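Local coordinates for protein putative NADH dehydrogenase/NAD(P)H nitroreductase (Bacteroides thetaiotaomicron VPI-5482, PDB 3KWK) that binds flavin mononucleotide and, as a member of the nitroreductase family, probably uses it to carry out redox reactions on small-molecule substrates, at residues Arg23-Lys28 with Leu78-Asn83; Leu72-Met77 with Glu128-Val133. One frame throughout, in Å; residues are numbered along the deposited sequence.

Interaction 1: residues Arg23-Lys28 with Leu78-Asn83. With FMN (flavin mononucleotide), chain B.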
ATOM      1  N   ARG A  23       8.121  14.890   8.483  1.00  8.95           N
ATOM      2  CA  ARG A  23       7.804  14.953   9.888  1.00  7.18           C
ATOM      3  C   ARG A  23       7.857  16.334  10.524  1.00  8.56           C
ATOM      4  O   ARG A  23       7.738  16.486  11.757  1.00  9.04           O
ATOM      5  CB  ARG A  23       8.774  14.050  10.663  1.00  8.38           C
ATOM      6  CG  ARG A  23       8.789  12.609  10.157  1.00  7.85           C
ATOM      7  CD  ARG A  23       9.636  11.708  11.037  1.00  7.78           C
ATOM      8  NE  ARG A  23       9.475  10.303  10.670  1.00  8.57           N
ATOM      9  CZ  ARG A  23      10.136   9.691   9.687  1.00 10.84           C
ATOM     10  NH1 ARG A  23      11.043  10.291   8.920  1.00 10.45           N
ATOM     11  NH2 ARG A  23       9.876   8.436   9.438  1.00 12.06           N
ATOM     12  N   THR A  24       8.009  17.349   9.687  1.00  7.15           N
ATOM     13  CA  THR A  24       7.915  18.747  10.116  1.00  6.29           C
ATOM     14  C   THR A  24       7.161  19.527   9.055  1.00  5.60           C
ATOM     15  O   THR A  24       7.293  19.273   7.856  1.00  6.20           O
ATOM     16  CB  THR A  24       9.274  19.385  10.354  1.00  7.89           C
ATOM     17  OG1 THR A  24      10.044  19.312   9.155  1.00  9.17           O
ATOM     18  CG2 THR A  24      10.053  18.746  11.560  1.00  7.83           C
ATOM     19  N   TYR A  25       6.324  20.460   9.505  1.00  6.99           N
ATOM     20  CA  TYR A  25       5.365  21.168   8.670  1.00  6.48           C
ATOM     21  C   TYR A  25       5.380  22.658   8.936  1.00  5.95           C
ATOM     22  O   TYR A  25       5.574  23.118  10.069  1.00  7.11           O
ATOM     23  CB  TYR A  25       3.930  20.635   8.852  1.00  5.82           C
ATOM     24  CG  TYR A  25       3.902  19.142   8.956  1.00  4.92           C
ATOM     25  CD1 TYR A  25       4.113  18.333   7.839  1.00  6.68           C
ATOM     26  CD2 TYR A  25       3.700  18.519  10.202  1.00  8.87           C
ATOM     27  CE1 TYR A  25       4.141  16.948   7.946  1.00  7.87           C
ATOM     28  CE2 TYR A  25       3.764  17.167  10.312  1.00  7.61           C
ATOM     29  CZ  TYR A  25       3.997  16.365   9.213  1.00  6.77           C
ATOM     30  OH  TYR A  25       4.054  14.978   9.393  1.00  7.66           O
ATOM     31  N   LEU A  26       5.126  23.424   7.881  1.00  4.99           N
ATOM     32  CA  LEU A  26       4.910  24.837   8.050  1.00  6.19           C
ATOM     33  C   LEU A  26       3.614  25.057   8.813  1.00  6.82           C
ATOM     34  O   LEU A  26       2.703  24.218   8.789  1.00  8.83           O
ATOM     35  CB  LEU A  26       4.773  25.505   6.694  1.00  7.04           C
ATOM     36  CG  LEU A  26       5.975  25.448   5.761  1.00  7.93           C
ATOM     37  CD1 LEU A  26       5.638  26.079   4.376  1.00  7.31           C
ATOM     38  CD2 LEU A  26       7.117  26.210   6.389  1.00  8.17           C
ATOM     39  N   ASN A  27       3.535  26.205   9.476  1.00  8.82           N
ATOM     40  CA  ASN A  27       2.358  26.572  10.223  1.00  9.85           C
ATOM     41  C   ASN A  27       1.365  27.234   9.274  1.00 10.19           C
ATOM     42  O   ASN A  27       1.242  28.466   9.231  1.00 11.96           O
ATOM     43  CB  ASN A  27       2.742  27.539  11.341  1.00 10.35           C
ATOM     44  CG  ASN A  27       1.561  27.925  12.203  1.00 14.24           C
ATOM     45  OD1 ASN A  27       0.550  27.230  12.233  1.00 13.19           O
ATOM     46  ND2 ASN A  27       1.682  29.064  12.900  1.00 16.11           N
ATOM     47  N   LYS A  28       0.697  26.411   8.483  1.00  9.27           N
ATOM     48  CA  LYS A  28      -0.259  26.890   7.511  1.00 10.90           C
ATOM     49  C   LYS A  28      -1.216  25.811   7.152  1.00 10.97           C
ATOM     50  O   LYS A  28      -0.877  24.636   7.195  1.00  9.16           O
ATOM     51  CB  LYS A  28       0.400  27.465   6.281  1.00 16.24           C
ATOM     52  CG  LYS A  28       1.187  26.541   5.531  1.00 17.23           C
ATOM     53  CD  LYS A  28       1.694  27.195   4.206  1.00 27.47           C
ATOM     54  CE  LYS A  28       0.558  27.791   3.389  1.00 37.85           C
ATOM     55  NZ  LYS A  28       0.901  27.981   1.945  1.00 39.71           N
ATOM     56  N   LEU A  78       2.675  15.398  15.496  1.00 11.46           N
ATOM     57  CA  LEU A  78       1.280  15.855  15.563  1.00 10.36           C
ATOM     58  C   LEU A  78       1.107  17.261  16.180  1.00 10.85           C
ATOM     59  O   LEU A  78       0.138  17.915  15.874  1.00 10.82           O
ATOM     60  CB  LEU A  78       0.442  14.869  16.364  1.00 10.18           C
ATOM     61  CG  LEU A  78       0.070  13.566  15.636  1.00  7.75           C
ATOM     62  CD1 LEU A  78      -0.479  12.534  16.631  1.00  9.73           C
ATOM     63  CD2 LEU A  78      -0.984  13.864  14.549  1.00  9.88           C
ATOM     64  N   THR A  79       2.009  17.708  17.054  1.00 10.10           N
ATOM     65  CA  THR A  79       1.872  19.014  17.675  1.00 12.34           C
ATOM     66  C   THR A  79       2.143  20.117  16.646  1.00 13.76           C
ATOM     67  O   THR A  79       1.727  21.266  16.835  1.00 15.45           O
ATOM     68  CB  THR A  79       2.783  19.192  18.907  1.00 12.30           C
ATOM     69  OG1 THR A  79       4.161  19.101  18.509  1.00 16.02           O
ATOM     70  CG2 THR A  79       2.433  18.179  20.008  1.00 15.42           C
ATOM     71  N   GLN A  80       2.786  19.791  15.530  1.00 11.16           N
ATOM     72  CA  GLN A  80       3.007  20.830  14.511  1.00 13.54           C
ATOM     73  C   GLN A  80       2.191  20.630  13.251  1.00  9.73           C
ATOM     74  O   GLN A  80       2.297  21.395  12.287  1.00 13.07           O
ATOM     75  CB  GLN A  80       4.502  21.032  14.224  1.00 16.36           C
ATOM     76  CG  GLN A  80       5.249  19.864  13.771  1.00 17.13           C
ATOM     77  CD  GLN A  80       6.690  20.240  13.500  1.00 16.55           C
ATOM     78  OE1 GLN A  80       6.985  20.708  12.433  1.00 10.16           O
ATOM     79  NE2 GLN A  80       7.585  20.019  14.469  1.00 16.74           N
ATOM     80  N   ALA A  81       1.344  19.603  13.248  1.00 11.28           N
ATOM     81  CA  ALA A  81       0.432  19.341  12.157  1.00 11.85           C
ATOM     82  C   ALA A  81      -0.907  20.029  12.443  1.00 10.87           C
ATOM     83  O   ALA A  81      -1.385  20.034  13.594  1.00 11.25           O
ATOM     84  CB  ALA A  81       0.218  17.764  12.007  1.00  9.64           C
ATOM     85  N   ARG A  82      -1.525  20.609  11.421  1.00 11.54           N
ATOM     86  CA  ARG A  82      -2.897  21.136  11.537  1.00 10.42           C
ATOM     87  C   ARG A  82      -3.949  20.027  11.468  1.00 13.07           C
ATOM     88  O   ARG A  82      -5.051  20.212  11.922  1.00 11.80           O
ATOM     89  CB  ARG A  82      -3.225  22.096  10.378  1.00 13.30           C
ATOM     90  CG  ARG A  82      -2.512  23.377  10.334  1.00 20.63           C
ATOM     91  CD  ARG A  82      -3.039  24.343  11.376  1.00 17.97           C
ATOM     92  NE  ARG A  82      -2.244  25.533  11.282  1.00 17.07           N
ATOM     93  CZ  ARG A  82      -2.606  26.614  10.604  1.00 11.24           C
ATOM     94  NH1 ARG A  82      -3.783  26.642   9.991  1.00 13.31           N
ATOM     95  NH2 ARG A  82      -1.793  27.649  10.575  1.00 14.32           N
ATOM     96  N   ASN A  83      -3.610  18.913  10.811  1.00 10.73           N
ATOM     97  CA  ASN A  83      -4.535  17.827  10.582  1.00  7.87           C
ATOM     98  C   ASN A  83      -3.802  16.477  10.489  1.00  8.33           C
ATOM     99  O   ASN A  83      -2.594  16.405  10.193  1.00  8.55           O
ATOM    100  CB  ASN A  83      -5.289  17.952   9.219  1.00 12.44           C
ATOM    101  CG  ASN A  83      -5.911  19.301   8.965  1.00 17.07           C
ATOM    102  OD1 ASN A  83      -7.059  19.554   9.353  1.00 20.75           O
ATOM    103  ND2 ASN A  83      -5.167  20.168   8.308  1.00 11.72           N
TER
HETATM  104  N1  FMN B 300       7.528   7.008  11.000  1.00  9.68           N
HETATM  105  C2  FMN B 300       7.374   7.663  12.187  1.00 13.41           C
HETATM  106  O2  FMN B 300       7.862   8.800  12.318  1.00 12.28           O
HETATM  107  N3  FMN B 300       6.695   7.066  13.238  1.00 12.69           N
HETATM  108  C4  FMN B 300       6.155   5.801  13.150  1.00 13.10           C
HETATM  109  O4  FMN B 300       5.532   5.298  14.135  1.00 12.97           O
HETATM  110  C4A FMN B 300       6.320   5.134  11.933  1.00  9.61           C
HETATM  111  N5  FMN B 300       5.825   3.846  11.771  1.00 12.66           N
HETATM  112  C5A FMN B 300       5.812   3.264  10.532  1.00 11.92           C
HETATM  113  C6  FMN B 300       5.160   2.034  10.369  1.00 11.44           C
HETATM  114  C7  FMN B 300       5.103   1.471   9.103  1.00 10.00           C
HETATM  115  C7M FMN B 300       4.393   0.128   8.857  1.00 10.81           C
HETATM  116  C8  FMN B 300       5.677   2.089   8.009  1.00 11.84           C
HETATM  117  C8M FMN B 300       5.574   1.425   6.659  1.00 10.71           C
HETATM  118  C9  FMN B 300       6.336   3.294   8.179  1.00 10.15           C
HETATM  119  C9A FMN B 300       6.406   3.897   9.444  1.00 12.22           C
HETATM  120  N10 FMN B 300       7.088   5.099   9.653  1.00 12.50           N
HETATM  121  C10 FMN B 300       6.986   5.733  10.858  1.00 10.26           C
HETATM  122  C1' FMN B 300       7.760   5.772   8.515  1.00  9.32           C
HETATM  123  C2' FMN B 300       9.099   5.107   8.205  1.00  9.79           C
HETATM  124  O2' FMN B 300      10.068   5.407   9.214  1.00 10.56           O
HETATM  125  C3' FMN B 300       9.602   5.483   6.795  1.00 11.79           C
HETATM  126  O3' FMN B 300       8.709   4.982   5.800  1.00 10.83           O
HETATM  127  C4' FMN B 300      11.017   4.911   6.499  1.00 13.75           C
HETATM  128  O4' FMN B 300      11.970   5.556   7.355  1.00 12.81           O
HETATM  129  C5' FMN B 300      11.429   5.061   5.033  1.00 13.94           C
HETATM  130  O5' FMN B 300      11.435   6.462   4.770  1.00 10.34           O
HETATM  131  P   FMN B 300      10.512   7.101   3.588  1.00 10.88           P
HETATM  132  O1P FMN B 300       9.035   6.898   3.975  1.00 10.18           O
HETATM  133  O2P FMN B 300      10.964   8.575   3.668  1.00 11.37           O
HETATM  134  O3P FMN B 300      10.834   6.438   2.264  1.00  9.98           O
HETATM  135  O   HOH W   1       3.751  24.018  12.096  1.00 18.27           O
HETATM  136  O   HOH W   2       1.083  22.860  10.624  1.00 16.18           O

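Interaction 2: residues Leu72-Met77 with Glu128-Val133. With FMN (flavin mononucleotide), chain B.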
ATOM      1  N   LEU A  72       1.498   9.062  22.003  1.00 13.82           N
ATOM      2  CA  LEU A  72       2.075   8.183  20.992  1.00 11.55           C
ATOM      3  C   LEU A  72       3.594   8.412  20.886  1.00 15.42           C
ATOM      4  O   LEU A  72       4.062   9.563  20.785  1.00 18.37           O
ATOM      5  CB  LEU A  72       1.411   8.442  19.638  1.00 11.13           C
ATOM      6  CG  LEU A  72      -0.051   8.074  19.584  1.00 12.04           C
ATOM      7  CD1 LEU A  72      -0.729   8.597  18.314  1.00  9.61           C
ATOM      8  CD2 LEU A  72      -0.213   6.557  19.664  1.00 13.55           C
ATOM      9  N   PRO A  73       4.375   7.316  20.914  1.00 16.35           N
ATOM     10  CA  PRO A  73       5.822   7.482  21.074  1.00 16.02           C
ATOM     11  C   PRO A  73       6.553   8.049  19.856  1.00 13.64           C
ATOM     12  O   PRO A  73       7.602   8.714  20.019  1.00 14.62           O
ATOM     13  CB  PRO A  73       6.309   6.057  21.379  1.00 16.68           C
ATOM     14  CG  PRO A  73       5.248   5.166  20.808  1.00 17.60           C
ATOM     15  CD  PRO A  73       3.968   5.905  20.946  1.00 15.44           C
ATOM     16  N   TYR A  74       6.032   7.803  18.660  1.00 12.22           N
ATOM     17  CA  TYR A  74       6.699   8.238  17.431  1.00 11.23           C
ATOM     18  C   TYR A  74       5.725   9.017  16.531  1.00  9.06           C
ATOM     19  O   TYR A  74       5.818   8.965  15.298  1.00 13.08           O
ATOM     20  CB  TYR A  74       7.340   7.063  16.692  1.00 13.23           C
ATOM     21  CG  TYR A  74       8.282   6.294  17.580  1.00 16.73           C
ATOM     22  CD1 TYR A  74       9.540   6.778  17.854  1.00 20.28           C
ATOM     23  CD2 TYR A  74       7.876   5.111  18.192  1.00 21.05           C
ATOM     24  CE1 TYR A  74      10.393   6.095  18.719  1.00 23.57           C
ATOM     25  CE2 TYR A  74       8.714   4.426  19.047  1.00 19.30           C
ATOM     26  CZ  TYR A  74       9.968   4.917  19.307  1.00 24.74           C
ATOM     27  OH  TYR A  74      10.818   4.258  20.167  1.00 30.13           O
ATOM     28  N   ALA A  75       4.814   9.770  17.157  1.00 10.89           N
ATOM     29  CA  ALA A  75       3.925  10.700  16.446  1.00 10.78           C
ATOM     30  C   ALA A  75       3.990  12.085  17.083  1.00 11.85           C
ATOM     31  O   ALA A  75       2.974  12.820  17.158  1.00 11.15           O
ATOM     32  CB  ALA A  75       2.494  10.173  16.431  1.00  9.29           C
ATOM     33  N   LYS A  76       5.178  12.463  17.559  1.00 12.03           N
ATOM     34  CA  LYS A  76       5.332  13.770  18.273  1.00 11.47           C
ATOM     35  C   LYS A  76       5.105  14.959  17.349  1.00 12.56           C
ATOM     36  O   LYS A  76       4.711  16.055  17.797  1.00 12.63           O
ATOM     37  CB  LYS A  76       6.700  13.868  18.946  1.00 14.82           C
ATOM     38  CG  LYS A  76       6.974  12.711  19.933  1.00 12.50           C
ATOM     39  CD  LYS A  76       5.979  12.691  21.070  1.00 15.87           C
ATOM     40  CE  LYS A  76       6.140  11.431  21.932  1.00 17.96           C
ATOM     41  NZ  LYS A  76       5.071  11.396  22.947  1.00 13.56           N
HETATM   42  N   MSE A  77       5.292  14.738  16.049  1.00 12.76           N
HETATM   43  CA  MSE A  77       5.045  15.783  15.070  1.00 12.05           C
HETATM   44  C   MSE A  77       3.586  16.173  14.909  1.00 11.63           C
HETATM   45  O   MSE A  77       3.247  17.154  14.242  1.00 11.43           O
HETATM   46  CB  MSE A  77       5.647  15.416  13.706  1.00 12.93           C
HETATM   47  CG  MSE A  77       4.899  14.411  12.814  1.00 10.43           C
HETATM   48 SE   MSE A  77       4.772  12.617  13.563  0.75 12.80          SE
HETATM   49  CE  MSE A  77       6.560  12.011  13.159  1.00  9.27           C
ATOM     50  N   GLU A 128      -0.840  -2.479  20.688  1.00 10.51           N
ATOM     51  CA  GLU A 128      -2.158  -2.371  21.304  1.00 11.90           C
ATOM     52  C   GLU A 128      -2.356  -1.096  22.098  1.00  9.52           C
ATOM     53  O   GLU A 128      -3.446  -0.514  22.105  1.00  8.28           O
ATOM     54  CB  GLU A 128      -2.463  -3.652  22.123  1.00 13.80           C
ATOM     55  CG  GLU A 128      -2.627  -4.863  21.182  1.00 19.56           C
ATOM     56  CD  GLU A 128      -3.443  -6.004  21.734  1.00 39.76           C
ATOM     57  OE1 GLU A 128      -3.208  -6.382  22.905  1.00 37.22           O
ATOM     58  OE2 GLU A 128      -4.278  -6.549  20.959  1.00 39.90           O
ATOM     59  N   ASP A 129      -1.307  -0.641  22.770  1.00  8.72           N
ATOM     60  CA  ASP A 129      -1.437   0.573  23.556  1.00 10.61           C
ATOM     61  C   ASP A 129      -1.722   1.810  22.676  1.00 10.15           C
ATOM     62  O   ASP A 129      -2.552   2.664  22.994  1.00  9.85           O
ATOM     63  CB  ASP A 129      -0.238   0.809  24.469  1.00 11.95           C
ATOM     64  CG  ASP A 129       1.087   0.966  23.746  1.00 20.03           C
ATOM     65  OD1 ASP A 129       1.275   0.531  22.571  1.00 21.13           O
ATOM     66  OD2 ASP A 129       1.975   1.535  24.407  1.00 28.76           O
ATOM     67  N   ARG A 130      -1.056   1.885  21.538  1.00 10.03           N
ATOM     68  CA  ARG A 130      -1.252   2.989  20.591  1.00  9.24           C
ATOM     69  C   ARG A 130      -2.651   2.951  20.032  1.00  9.04           C
ATOM     70  O   ARG A 130      -3.301   3.959  19.859  1.00  8.25           O
ATOM     71  CB  ARG A 130      -0.241   2.895  19.445  1.00 10.08           C
ATOM     72  CG  ARG A 130       1.205   3.011  19.890  1.00 10.71           C
ATOM     73  CD  ARG A 130       2.122   3.167  18.699  1.00 10.74           C
ATOM     74  NE  ARG A 130       3.506   2.787  19.018  1.00 10.83           N
ATOM     75  CZ  ARG A 130       4.497   2.787  18.120  1.00 10.76           C
ATOM     76  NH1 ARG A 130       4.262   3.173  16.868  1.00 10.71           N
ATOM     77  NH2 ARG A 130       5.719   2.384  18.469  1.00 13.13           N
HETATM   78  N   MSE A 131      -3.124   1.758  19.739  1.00  8.72           N
HETATM   79  CA  MSE A 131      -4.463   1.605  19.161  1.00  8.21           C
HETATM   80  C   MSE A 131      -5.476   2.100  20.181  1.00  7.85           C
HETATM   81  O   MSE A 131      -6.463   2.752  19.832  1.00  8.90           O
HETATM   82  CB  MSE A 131      -4.721   0.165  18.812  1.00 10.15           C
HETATM   83  CG  MSE A 131      -3.705  -0.364  17.782  1.00  8.38           C
HETATM   84 SE   MSE A 131      -3.837  -2.273  17.476  0.75 11.43          SE
HETATM   85  CE  MSE A 131      -5.369  -2.200  16.402  1.00  8.05           C
ATOM     86  N   GLU A 132      -5.233   1.806  21.458  1.00  8.50           N
ATOM     87  CA  GLU A 132      -6.137   2.283  22.527  1.00  9.94           C
ATOM     88  C   GLU A 132      -6.127   3.807  22.675  1.00  9.23           C
ATOM     89  O   GLU A 132      -7.169   4.393  22.889  1.00  9.06           O
ATOM     90  CB  GLU A 132      -5.790   1.604  23.851  1.00 11.84           C
ATOM     91  CG  GLU A 132      -6.614   2.085  25.060  1.00 19.07           C
ATOM     92  CD  GLU A 132      -8.146   1.955  24.908  1.00 34.49           C
ATOM     93  OE1 GLU A 132      -8.657   1.021  24.216  1.00 22.05           O
ATOM     94  OE2 GLU A 132      -8.842   2.795  25.538  1.00 41.84           O
ATOM     95  N   VAL A 133      -4.968   4.448  22.550  1.00  8.82           N
ATOM     96  CA  VAL A 133      -4.886   5.919  22.532  1.00  8.78           C
ATOM     97  C   VAL A 133      -5.815   6.477  21.477  1.00  7.97           C
ATOM     98  O   VAL A 133      -6.619   7.369  21.757  1.00  8.38           O
ATOM     99  CB  VAL A 133      -3.439   6.416  22.313  1.00 10.34           C
ATOM    100  CG1 VAL A 133      -3.376   7.927  22.051  1.00  9.97           C
ATOM    101  CG2 VAL A 133      -2.586   6.035  23.517  1.00 11.79           C
TER
HETATM  102  N1  FMN B 300       7.528   7.008  11.000  1.00  9.68           N
HETATM  103  C2  FMN B 300       7.374   7.663  12.187  1.00 13.41           C
HETATM  104  O2  FMN B 300       7.862   8.800  12.318  1.00 12.28           O
HETATM  105  N3  FMN B 300       6.695   7.066  13.238  1.00 12.69           N
HETATM  106  C4  FMN B 300       6.155   5.801  13.150  1.00 13.10           C
HETATM  107  O4  FMN B 300       5.532   5.298  14.135  1.00 12.97           O
HETATM  108  C4A FMN B 300       6.320   5.134  11.933  1.00  9.61           C
HETATM  109  N5  FMN B 300       5.825   3.846  11.771  1.00 12.66           N
HETATM  110  C5A FMN B 300       5.812   3.264  10.532  1.00 11.92           C
HETATM  111  C6  FMN B 300       5.160   2.034  10.369  1.00 11.44           C
HETATM  112  C7  FMN B 300       5.103   1.471   9.103  1.00 10.00           C
HETATM  113  C7M FMN B 300       4.393   0.128   8.857  1.00 10.81           C
HETATM  114  C8  FMN B 300       5.677   2.089   8.009  1.00 11.84           C
HETATM  115  C8M FMN B 300       5.574   1.425   6.659  1.00 10.71           C
HETATM  116  C9  FMN B 300       6.336   3.294   8.179  1.00 10.15           C
HETATM  117  C9A FMN B 300       6.406   3.897   9.444  1.00 12.22           C
HETATM  118  N10 FMN B 300       7.088   5.099   9.653  1.00 12.50           N
HETATM  119  C10 FMN B 300       6.986   5.733  10.858  1.00 10.26           C
HETATM  120  C1' FMN B 300       7.760   5.772   8.515  1.00  9.32           C
HETATM  121  C2' FMN B 300       9.099   5.107   8.205  1.00  9.79           C
HETATM  122  O2' FMN B 300      10.068   5.407   9.214  1.00 10.56           O
HETATM  123  C3' FMN B 300       9.602   5.483   6.795  1.00 11.79           C
HETATM  124  O3' FMN B 300       8.709   4.982   5.800  1.00 10.83           O
HETATM  125  C4' FMN B 300      11.017   4.911   6.499  1.00 13.75           C
HETATM  126  O4' FMN B 300      11.970   5.556   7.355  1.00 12.81           O
HETATM  127  C5' FMN B 300      11.429   5.061   5.033  1.00 13.94           C
HETATM  128  O5' FMN B 300      11.435   6.462   4.770  1.00 10.34           O
HETATM  129  P   FMN B 300      10.512   7.101   3.588  1.00 10.88           P
HETATM  130  O1P FMN B 300       9.035   6.898   3.975  1.00 10.18           O
HETATM  131  O2P FMN B 300      10.964   8.575   3.668  1.00 11.37           O
HETATM  132  O3P FMN B 300      10.834   6.438   2.264  1.00  9.98           O

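Interaction 1: residues Arg23-Lys28 with Leu78-Asn83
Gln80 lies alongside Thr24, both side chains pointing the same way, with its OE1 3.4 Å from Thr24 CB. Its first torsion turns CG between the backbone N and the carbonyl carbon (chi1 58°), and from there the chain runs extended to the amide. OE1 accepts a hydrogen bond from Tyr25 N at 3.0 Å, the donor tilted 23° from the carbonyl plane. A side chain thus supplies the acceptor for this backbone N-H. Next to this bond the Tyr25 ring lies against Ala81, CE2 4.0 Å from its CB, while Gln80 O sits at the ring edge. A water lies between Gln80 O and Tyr25 O, within hydrogen-bonding distance of both.

Farther along, Arg82 NH2 donates to Asn27 OD1 at 2.9 Å. Asn27 is the centre of an inverse gamma turn. The acceptor is in the guanidinium plane, but the donor stands above the amide plane, the two planes being 74° apart; a weak second bond comes from NE. Lys28 C lies over the centre of one guanidinium face.

At the other end Arg23 turns away to the flavin, NE giving O2 of FMN a nearly straight 2.8 Å bond and NH2 reaching N1. Such a positive group beside N1 and O2 would probably stabilise a reduced, anionic flavin. The contact joins the loop between helices 11-18 and 32-43 to the one leading from helix 62-71 into strand 83-90, with Tyr25 and Ala81 resting on Pro151 of strand 144-153.

Interaction 2: residues Leu72-Met77 with Glu128-Val133
Arg130 sends its side chain from helix 128-138 across Pro73, whose CG sits over one face of the guanidinium, 3.4 Å from NE. The same group meets Tyr74 differently: NH2 comes to the ring edge, in its plane, 3.5 Å from CD2, with ring and guanidinium planes 53° apart. Nearer the helix the aliphatic part of the arginine is used, Leu72 CD2 lying 3.7 Å from Arg130 CB. One turn on, Val133 packs CG1 against Leu72 CG at 4.1 Å, the two side chains sliding past each other in opposite directions. No hydrogen bond joins the segments.

In this nitroreductase-family flavoprotein the loop after helix 62-71 borders the isoalloxazine at its pyrimidine end: Tyr74 O accepts a 2.9 Å hydrogen bond from N3 of FMN, and Tyr74 CB lies against the same edge of the ring system. Selenomethionine Met77 brings CE to 3.6 Å from O2 of the flavin.

Arg130 keeps its chain extended from CG to NE (chi2 -169°, chi3 -159°), which carries NE out to Pro73. NH1 is held by a hydrogen bond to Ala123 O at the end of strand 118-123, and the arginine also makes a cation-pi contact with Tyr127. An alanine here would probably leave Ala123 O without this donor and open a gap beside Pro73 and Tyr74, giving the Tyr74 ring more freedom to turn. On the loop side, Lys76 NZ bonds Ala69 O and, weakly, Leu72 O, while Lys49 of the second subunit makes a cation-pi contact with the Tyr74 ring.

How the interactions relate
Both contacts use the connection between helix 62-71 and strand 83-90: residues 72-77 meet helix 128-138 in interaction 2, and residues 78-83 meet an irregular loop in interaction 1. Their centres are about 17 Å apart, yet they touch, Arg23 and Tyr25 packing on Met77. Each is partly buried. Interaction 1 combines a buried tyrosine-alanine patch with water and exposed polar groups, and hydrogen bonds link its segments; interaction 2 depends on packing, its arginine being buried and paired with a strand carbonyl. Both approach the pyrimidine end of FMN, interaction 1 with a side-chain donor and interaction 2 with a backbone acceptor.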